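Local coordinates for protein enoyl-CoA hydratase (Mycobacterium avium, PDB 3OC7) that probably catalyses the reversible addition of water across the double bond of enoyl-CoA thioesters in fatty acid metabolism, at residues A[97-105]-A[122-130]; A[109-120]-A[130-141]. All coordinates share one frame; numbering follows the deposited sequence.

Contact 1. Residues A[97-105]-A[122-130]; sequences MAALMRAIV and GGFGLVGAC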
loop_
_atom_site.group_PDB
_atom_site.type_symbol
_atom_site.label_atom_id
_atom_site.label_comp_id
_atom_site.label_asym_id
_atom_site.label_seq_id
_atom_site.Cartn_x
_atom_site.Cartn_y
_atom_site.Cartn_z
ATOM N N MET A 97 6.643 19.997 15.710
ATOM C CA MET A 97 5.715 19.404 14.747
ATOM C C MET A 97 5.563 17.883 14.937
ATOM O O MET A 97 4.429 17.377 14.970
ATOM C CB MET A 97 6.117 19.751 13.298
ATOM C CG MET A 97 5.067 19.341 12.245
ATOM S SD MET A 97 3.455 20.120 12.569
ATOM C CE MET A 97 2.346 19.153 11.554
ATOM N N ALA A 98 6.679 17.162 15.091
ATOM C CA ALA A 98 6.640 15.717 15.377
ATOM C C ALA A 98 5.871 15.378 16.662
ATOM O O ALA A 98 5.057 14.433 16.680
ATOM C CB ALA A 98 8.063 15.137 15.419
ATOM N N ALA A 99 6.079 16.161 17.729
ATOM C CA ALA A 99 5.382 15.910 19.000
ATOM C C ALA A 99 3.856 16.124 18.940
ATOM O O ALA A 99 3.095 15.392 19.597
ATOM C CB ALA A 99 6.010 16.751 20.123
ATOM N N LEU A 100 3.421 17.103 18.142
ATOM C CA LEU A 100 1.994 17.339 17.920
ATOM C C LEU A 100 1.349 16.198 17.137
ATOM O O LEU A 100 0.278 15.707 17.521
ATOM C CB LEU A 100 1.738 18.714 17.266
ATOM C CG LEU A 100 0.277 19.049 16.909
ATOM C CD1 LEU A 100 -0.623 19.064 18.161
ATOM C CD2 LEU A 100 0.242 20.391 16.161
ATOM N N MET A 101 1.986 15.791 16.045
ATOM C CA MET A 101 1.506 14.619 15.292
ATOM C C MET A 101 1.430 13.361 16.158
ATOM O O MET A 101 0.427 12.618 16.125
ATOM C CB MET A 101 2.382 14.370 14.047
ATOM C CG MET A 101 2.318 15.487 12.961
ATOM S SD MET A 101 3.168 15.012 11.416
ATOM C CE MET A 101 4.841 14.683 12.046
ATOM N N ARG A 102 2.465 13.130 16.960
ATOM C CA ARG A 102 2.521 11.966 17.859
ATOM C C ARG A 102 1.394 11.955 18.935
ATOM O O ARG A 102 0.850 10.882 19.251
ATOM C CB ARG A 102 3.923 11.804 18.500
ATOM C CG ARG A 102 4.125 10.444 19.197
ATOM C CD ARG A 102 5.580 10.105 19.588
ATOM N NE ARG A 102 5.658 8.701 20.028
ATOM C CZ ARG A 102 6.703 7.895 19.883
ATOM N NH1 ARG A 102 7.837 8.319 19.315
ATOM N NH2 ARG A 102 6.614 6.641 20.329
ATOM N N ALA A 103 1.034 13.133 19.463
ATOM C CA ALA A 103 -0.081 13.261 20.426
ATOM C C ALA A 103 -1.423 12.808 19.813
ATOM O O ALA A 103 -2.216 12.106 20.457
ATOM C CB ALA A 103 -0.195 14.694 20.982
ATOM N N ILE A 104 -1.661 13.189 18.549
ATOM C CA ILE A 104 -2.880 12.772 17.825
ATOM C C ILE A 104 -2.861 11.233 17.634
ATOM O O ILE A 104 -3.850 10.537 17.929
ATOM C CB ILE A 104 -3.021 13.520 16.445
ATOM C CG1 ILE A 104 -3.258 15.028 16.648
ATOM C CG2 ILE A 104 -4.140 12.889 15.574
ATOM C CD1 ILE A 104 -3.107 15.846 15.385
ATOM N N VAL A 105 -1.733 10.692 17.160
ATOM C CA VAL A 105 -1.594 9.244 16.904
ATOM C C VAL A 105 -1.726 8.372 18.188
ATOM O O VAL A 105 -2.320 7.266 18.125
ATOM C CB VAL A 105 -0.289 8.932 16.097
ATOM C CG1 VAL A 105 -0.125 7.433 15.857
ATOM C CG2 VAL A 105 -0.303 9.628 14.746
ATOM N N GLY A 122 3.416 22.140 6.541
ATOM C CA GLY A 122 3.104 21.457 7.792
ATOM C C GLY A 122 1.649 21.034 7.959
ATOM O O GLY A 122 1.356 20.113 8.715
ATOM N N GLY A 123 0.725 21.751 7.308
ATOM C CA GLY A 123 -0.688 21.334 7.303
ATOM C C GLY A 123 -0.924 19.886 6.873
ATOM O O GLY A 123 -1.817 19.221 7.407
ATOM N N PHE A 124 -0.112 19.388 5.930
ATOM C CA PHE A 124 -0.186 17.986 5.458
ATOM C C PHE A 124 0.044 17.002 6.614
ATOM O O PHE A 124 -0.553 15.917 6.651
ATOM C CB PHE A 124 0.861 17.704 4.367
ATOM C CG PHE A 124 0.448 18.084 2.961
ATOM C CD1 PHE A 124 0.745 19.352 2.460
ATOM C CD2 PHE A 124 -0.139 17.152 2.105
ATOM C CE1 PHE A 124 0.406 19.694 1.135
ATOM C CE2 PHE A 124 -0.495 17.480 0.772
ATOM C CZ PHE A 124 -0.239 18.767 0.297
ATOM N N GLY A 125 0.928 17.369 7.546
ATOM C CA GLY A 125 1.248 16.502 8.694
ATOM C C GLY A 125 0.072 16.298 9.646
ATOM O O GLY A 125 -0.113 15.186 10.153
ATOM N N LEU A 126 -0.725 17.353 9.871
ATOM C CA LEU A 126 -1.997 17.227 10.623
ATOM C C LEU A 126 -2.999 16.300 9.933
ATOM O O LEU A 126 -3.571 15.400 10.588
ATOM C CB LEU A 126 -2.659 18.599 10.876
ATOM C CG LEU A 126 -1.958 19.605 11.786
ATOM C CD1 LEU A 126 -2.865 20.825 12.047
ATOM C CD2 LEU A 126 -1.499 18.972 13.086
ATOM N N VAL A 127 -3.203 16.505 8.619
ATOM C CA VAL A 127 -4.106 15.641 7.833
ATOM C C VAL A 127 -3.646 14.163 7.916
ATOM O O VAL A 127 -4.474 13.254 8.130
ATOM C CB VAL A 127 -4.224 16.140 6.334
ATOM C CG1 VAL A 127 -5.075 15.179 5.489
ATOM C CG2 VAL A 127 -4.782 17.599 6.254
ATOM N N GLY A 128 -2.347 13.920 7.706
ATOM C CA GLY A 128 -1.787 12.556 7.816
ATOM C C GLY A 128 -1.941 11.879 9.178
ATOM O O GLY A 128 -2.230 10.664 9.245
ATOM N N ALA A 129 -1.828 12.658 10.265
ATOM C CA ALA A 129 -1.916 12.110 11.646
ATOM C C ALA A 129 -3.331 11.666 12.047
ATOM O O ALA A 129 -3.483 10.741 12.862
ATOM C CB ALA A 129 -1.353 13.122 12.682
ATOM N N CYS A 130 -4.363 12.337 11.515
ATOM C CA CYS A 130 -5.769 11.968 11.838
ATOM C C CYS A 130 -6.100 10.517 11.383
ATOM O O CYS A 130 -5.593 10.040 10.357
ATOM C CB CYS A 130 -6.752 13.004 11.263
ATOM S SG CYS A 130 -6.677 14.663 12.063
#

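Contact 2. Residues A[109-120]-A[130-141]; sequences LPVIAAIDGHVR and CDIAVAGPRSSF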
loop_
_atom_site.group_PDB
_atom_site.type_symbol
_atom_site.label_atom_id
_atom_site.label_comp_id
_atom_site.label_asym_id
_atom_site.label_seq_id
_atom_site.Cartn_x
_atom_site.Cartn_y
_atom_site.Cartn_z
ATOM N N LEU A 109 -8.711 8.259 21.691
ATOM C CA LEU A 109 -9.851 8.729 20.871
ATOM C C LEU A 109 -9.556 8.702 19.363
ATOM O O LEU A 109 -8.504 9.215 18.930
ATOM C CB LEU A 109 -10.217 10.175 21.261
ATOM C CG LEU A 109 -10.653 10.471 22.697
ATOM C CD1 LEU A 109 -10.678 11.976 22.968
ATOM C CD2 LEU A 109 -12.014 9.847 22.972
ATOM N N PRO A 110 -10.479 8.131 18.550
ATOM C CA PRO A 110 -10.440 8.411 17.101
ATOM C C PRO A 110 -10.531 9.935 16.809
ATOM O O PRO A 110 -11.357 10.645 17.441
ATOM C CB PRO A 110 -11.685 7.667 16.566
ATOM C CG PRO A 110 -11.951 6.554 17.591
ATOM C CD PRO A 110 -11.613 7.243 18.913
ATOM N N VAL A 111 -9.682 10.430 15.894
ATOM C CA VAL A 111 -9.651 11.861 15.483
ATOM C C VAL A 111 -9.965 11.995 13.971
ATOM O O VAL A 111 -9.286 11.369 13.118
ATOM C CB VAL A 111 -8.284 12.540 15.831
ATOM C CG1 VAL A 111 -8.356 14.047 15.527
ATOM C CG2 VAL A 111 -7.883 12.311 17.288
ATOM N N ILE A 112 -10.996 12.797 13.663
ATOM C CA ILE A 112 -11.508 12.995 12.294
ATOM C C ILE A 112 -11.283 14.440 11.794
ATOM O O ILE A 112 -11.825 15.392 12.376
ATOM C CB ILE A 112 -13.040 12.656 12.189
ATOM C CG1 ILE A 112 -13.337 11.275 12.788
ATOM C CG2 ILE A 112 -13.532 12.783 10.722
ATOM C CD1 ILE A 112 -14.835 10.954 12.829
ATOM N N ALA A 113 -10.521 14.619 10.703
ATOM C CA ALA A 113 -10.345 15.975 10.122
ATOM C C ALA A 113 -11.524 16.372 9.217
ATOM O O ALA A 113 -11.999 15.569 8.380
ATOM C CB ALA A 113 -9.014 16.066 9.341
ATOM N N ALA A 114 -11.972 17.618 9.379
ATOM C CA ALA A 114 -13.035 18.215 8.544
ATOM C C ALA A 114 -12.457 19.411 7.755
ATOM O O ALA A 114 -12.313 20.515 8.307
ATOM C CB ALA A 114 -14.260 18.632 9.417
ATOM N N ILE A 115 -12.106 19.165 6.482
ATOM C CA ILE A 115 -11.350 20.107 5.632
ATOM C C ILE A 115 -12.274 20.725 4.560
ATOM O O ILE A 115 -12.924 19.993 3.832
ATOM C CB ILE A 115 -10.154 19.366 4.906
ATOM C CG1 ILE A 115 -9.232 18.624 5.910
ATOM C CG2 ILE A 115 -9.366 20.301 3.974
ATOM C CD1 ILE A 115 -8.483 17.388 5.304
ATOM N N ASP A 116 -12.318 22.067 4.455
ATOM C CA ASP A 116 -12.944 22.722 3.255
ATOM C C ASP A 116 -12.168 24.000 2.877
ATOM O O ASP A 116 -12.680 25.141 2.989
ATOM C CB ASP A 116 -14.460 22.987 3.441
ATOM C CG ASP A 116 -15.202 23.167 2.113
ATOM O OD1 ASP A 116 -14.712 22.704 1.050
ATOM O OD2 ASP A 116 -16.294 23.798 2.126
ATOM N N GLY A 117 -10.931 23.809 2.430
ATOM C CA GLY A 117 -9.998 24.920 2.163
ATOM C C GLY A 117 -8.604 24.432 1.792
ATOM O O GLY A 117 -8.389 23.220 1.641
ATOM N N HIS A 118 -7.657 25.364 1.666
ATOM C CA HIS A 118 -6.296 25.063 1.209
ATOM C C HIS A 118 -5.439 24.374 2.289
ATOM O O HIS A 118 -5.534 24.699 3.489
ATOM C CB HIS A 118 -5.609 26.339 0.677
ATOM C CG HIS A 118 -6.426 27.089 -0.342
ATOM N ND1 HIS A 118 -6.779 26.553 -1.565
ATOM C CD2 HIS A 118 -6.941 28.344 -0.319
ATOM C CE1 HIS A 118 -7.485 27.443 -2.244
ATOM N NE2 HIS A 118 -7.600 28.534 -1.509
ATOM N N VAL A 119 -4.632 23.400 1.847
ATOM C CA VAL A 119 -3.665 22.675 2.692
ATOM C C VAL A 119 -2.237 22.781 2.074
ATOM O O VAL A 119 -2.030 22.403 0.910
ATOM C CB VAL A 119 -4.061 21.173 2.835
ATOM C CG1 VAL A 119 -3.004 20.350 3.654
ATOM C CG2 VAL A 119 -5.477 21.014 3.424
ATOM N N ARG A 120 -1.280 23.313 2.842
ATOM C CA ARG A 120 0.126 23.435 2.380
ATOM C C ARG A 120 1.111 23.090 3.525
ATOM O O ARG A 120 0.783 23.235 4.705
ATOM C CB ARG A 120 0.447 24.850 1.839
ATOM C CG ARG A 120 -0.430 25.409 0.707
ATOM C CD ARG A 120 -0.153 24.723 -0.645
ATOM N NE ARG A 120 -0.894 25.332 -1.752
ATOM C CZ ARG A 120 -2.162 25.061 -2.063
ATOM N NH1 ARG A 120 -2.862 24.182 -1.352
ATOM N NH2 ARG A 120 -2.738 25.689 -3.079
ATOM N N CYS A 130 -4.363 12.337 11.515
ATOM C CA CYS A 130 -5.769 11.968 11.838
ATOM C C CYS A 130 -6.100 10.517 11.383
ATOM O O CYS A 130 -5.593 10.040 10.357
ATOM C CB CYS A 130 -6.752 13.004 11.263
ATOM S SG CYS A 130 -6.677 14.663 12.063
ATOM N N ASP A 131 -6.978 9.830 12.128
ATOM C CA ASP A 131 -7.389 8.461 11.755
ATOM C C ASP A 131 -8.286 8.415 10.491
ATOM O O ASP A 131 -8.156 7.495 9.654
ATOM C CB ASP A 131 -8.082 7.788 12.955
ATOM C CG ASP A 131 -7.224 7.821 14.190
ATOM O OD1 ASP A 131 -6.251 7.038 14.244
ATOM O OD2 ASP A 131 -7.501 8.651 15.089
ATOM N N ILE A 132 -9.173 9.406 10.368
ATOM C CA ILE A 132 -10.127 9.573 9.241
ATOM C C ILE A 132 -10.056 11.044 8.793
ATOM O O ILE A 132 -9.853 11.924 9.642
ATOM C CB ILE A 132 -11.589 9.187 9.671
ATOM C CG1 ILE A 132 -11.650 7.725 10.164
ATOM C CG2 ILE A 132 -12.598 9.433 8.523
ATOM C CD1 ILE A 132 -12.992 7.298 10.850
ATOM N N ALA A 133 -10.151 11.308 7.477
ATOM C CA ALA A 133 -10.154 12.693 6.953
ATOM C C ALA A 133 -11.161 12.848 5.793
ATOM O O ALA A 133 -11.186 12.019 4.857
ATOM C CB ALA A 133 -8.750 13.123 6.508
ATOM N N VAL A 134 -11.980 13.902 5.868
ATOM C CA VAL A 134 -12.995 14.240 4.835
ATOM C C VAL A 134 -12.740 15.652 4.275
ATOM O O VAL A 134 -12.484 16.578 5.055
ATOM C CB VAL A 134 -14.464 14.140 5.418
ATOM C CG1 VAL A 134 -15.556 14.253 4.323
ATOM C CG2 VAL A 134 -14.634 12.851 6.232
ATOM N N ALA A 135 -12.793 15.806 2.945
ATOM C CA ALA A 135 -12.605 17.138 2.325
ATOM C C ALA A 135 -13.704 17.543 1.331
ATOM O O ALA A 135 -14.151 16.725 0.499
ATOM C CB ALA A 135 -11.241 17.237 1.637
ATOM N N GLY A 136 -14.114 18.813 1.422
ATOM C CA GLY A 136 -15.186 19.380 0.582
ATOM C C GLY A 136 -14.694 20.117 -0.667
ATOM O O GLY A 136 -13.472 20.142 -0.940
ATOM N N PRO A 137 -15.634 20.740 -1.436
ATOM C CA PRO A 137 -15.351 21.258 -2.796
ATOM C C PRO A 137 -14.448 22.506 -2.918
ATOM O O PRO A 137 -14.011 22.816 -4.031
ATOM C CB PRO A 137 -16.757 21.520 -3.386
ATOM C CG PRO A 137 -17.613 21.802 -2.181
ATOM C CD PRO A 137 -17.046 20.937 -1.056
ATOM N N ARG A 138 -14.169 23.205 -1.817
ATOM C CA ARG A 138 -13.211 24.322 -1.831
ATOM C C ARG A 138 -11.755 23.896 -1.619
ATOM O O ARG A 138 -10.850 24.737 -1.694
ATOM C CB ARG A 138 -13.565 25.360 -0.758
ATOM C CG ARG A 138 -14.980 25.921 -0.833
ATOM C CD ARG A 138 -15.128 27.155 0.033
ATOM N NE ARG A 138 -14.608 26.965 1.384
ATOM C CZ ARG A 138 -14.612 27.896 2.336
ATOM N NH1 ARG A 138 -15.134 29.104 2.100
ATOM N NH2 ARG A 138 -14.087 27.621 3.529
ATOM N N SER A 139 -11.522 22.611 -1.367
ATOM C CA SER A 139 -10.197 22.134 -0.933
ATOM C C SER A 139 -9.147 22.118 -2.060
ATOM O O SER A 139 -9.473 21.843 -3.226
ATOM C CB SER A 139 -10.318 20.730 -0.304
ATOM O OG SER A 139 -11.263 20.704 0.767
ATOM N N SER A 140 -7.889 22.413 -1.715
ATOM C CA SER A 140 -6.742 22.201 -2.638
ATOM C C SER A 140 -5.494 21.738 -1.866
ATOM O O SER A 140 -5.365 22.049 -0.662
ATOM C CB SER A 140 -6.413 23.458 -3.483
ATOM O OG SER A 140 -5.540 24.350 -2.800
ATOM N N PHE A 141 -4.575 21.031 -2.560
ATOM C CA PHE A 141 -3.365 20.431 -1.973
ATOM C C PHE A 141 -2.151 20.620 -2.929
ATOM O O PHE A 141 -2.284 20.385 -4.147
ATOM C CB PHE A 141 -3.590 18.912 -1.750
ATOM C CG PHE A 141 -4.872 18.558 -0.984
ATOM C CD1 PHE A 141 -6.109 18.444 -1.645
ATOM C CD2 PHE A 141 -4.838 18.337 0.398
ATOM C CE1 PHE A 141 -7.283 18.131 -0.933
ATOM C CE2 PHE A 141 -6.005 18.007 1.112
ATOM C CZ PHE A 141 -7.218 17.916 0.463
#

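Contact 1. Residues A[97-105]-A[122-130]
Met-97, Met-101 and Ile-104 on one helix meet Gly-125, Leu-126 and Ala-129 on another in a buried, nearly parallel helix-helix contact of the crotonase fold. The axes of 97-105 and 123-129 come within 9.3 Å and cross at -19°. Helix 123-129 carries three glycines and, near its end, Ala-129; Gly-125 and Ala-129 let larger residues of its partner approach the backbone. At Gly-125 no side chain intervenes, and Met-101 SD rests 3.6 Å from Gly-125 CA. Met-97 runs its chain out from the helix, bends at chi2 (58°) and carries its terminal methyl across, CE lying 3.2 Å from Gly-122 O. Leucine suits the middle because its branched tip can touch several neighbours at once: Leu-126 CD2 meets Leu-100 CD2 at 3.8 Å and also borders Met-97 CE and Ile-104 CD1. In crotonases this region usually supplies an oxyanion-hole NH, a role the glycines at 122-123 could probably fill. Helix 212-245 packs against Met-101 and Val-105, while Arg-166 of a second subunit binds Val-127 O and Cys-130 O. Near the C-terminal end, Ala-129 CB tucks in among Met-101, Ile-104 and Val-105, and Ile-104 CG2 sits 3.5 Å from Ala-129 O.

Contact 2. Residues A[109-120]-A[130-141]
Ala-113 and Ala-133, small enough for neighbouring strands to share a tightly packed face, meet CB to CB at 4.1 Å, and Cys-130 SG lies 3.9 Å from Ala-113 CB. Ile-115 and Ala-135 pair on the same face; on the other, Ile-112 and Ile-132 lie side by side, their branches pointing the same way. Parallel hydrogen bonds tie these strands, among them Val-134 N to Ala-113 O with an N-H...O angle of 172°. At one end the buried Asp-131 accepts the Val-111 N-H through OD2, 2.9 Å from Val-111 N, on its anti lone pair, and also pairs with Lys-219. At the other, Asp-116 holds the type I turn 136-139 through Arg-138 N. Its CG, anti to the backbone N (chi1 -159°), places OD1 3.0 Å from Arg-138 N, while Arg-138 NE and NH2 converge on Asp-116 O. Beyond a two-residue shift of register, Ser-140 OG gathers a polar cluster: His-118 ND1 at 2.8 Å, and Arg-120 NH1 (3.0 Å) and NH2 end-on, the oxygen lying in the guanidinium plane. Strands 111-115 and 118-120, helix 123-129, then strands 132-135 and 140-142 parallel beside the first pair: this is the repeating beta-beta-alpha unit of the crotonase spiral.

The segments alternate along the chain, in the order 97-105, 109-120, 122-130 and 130-141, so contacts 1 and 2 interlock, with centres about 13 Å apart. Helix 86-106 leads into strand 111-115, and strand 118-120 leads into helix 123-129, whose end passes through the shared Cys-130 into strand 132-135. Helix 123-129 thus serves both contacts: one side faces helix 86-106, while Val-127 CG2 reaches Ile-115 CD1 at 3.8 Å and Phe-124 CZ reaches Phe-141 CB at 3.9 Å. It lies between helix 86-106 and the strands over part of the contact, but Ile-104 CG2 also reaches Val-111 CG2 directly at 4.2 Å. Both contacts touch a second subunit of the three-chain assembly, tying this core to the oligomer.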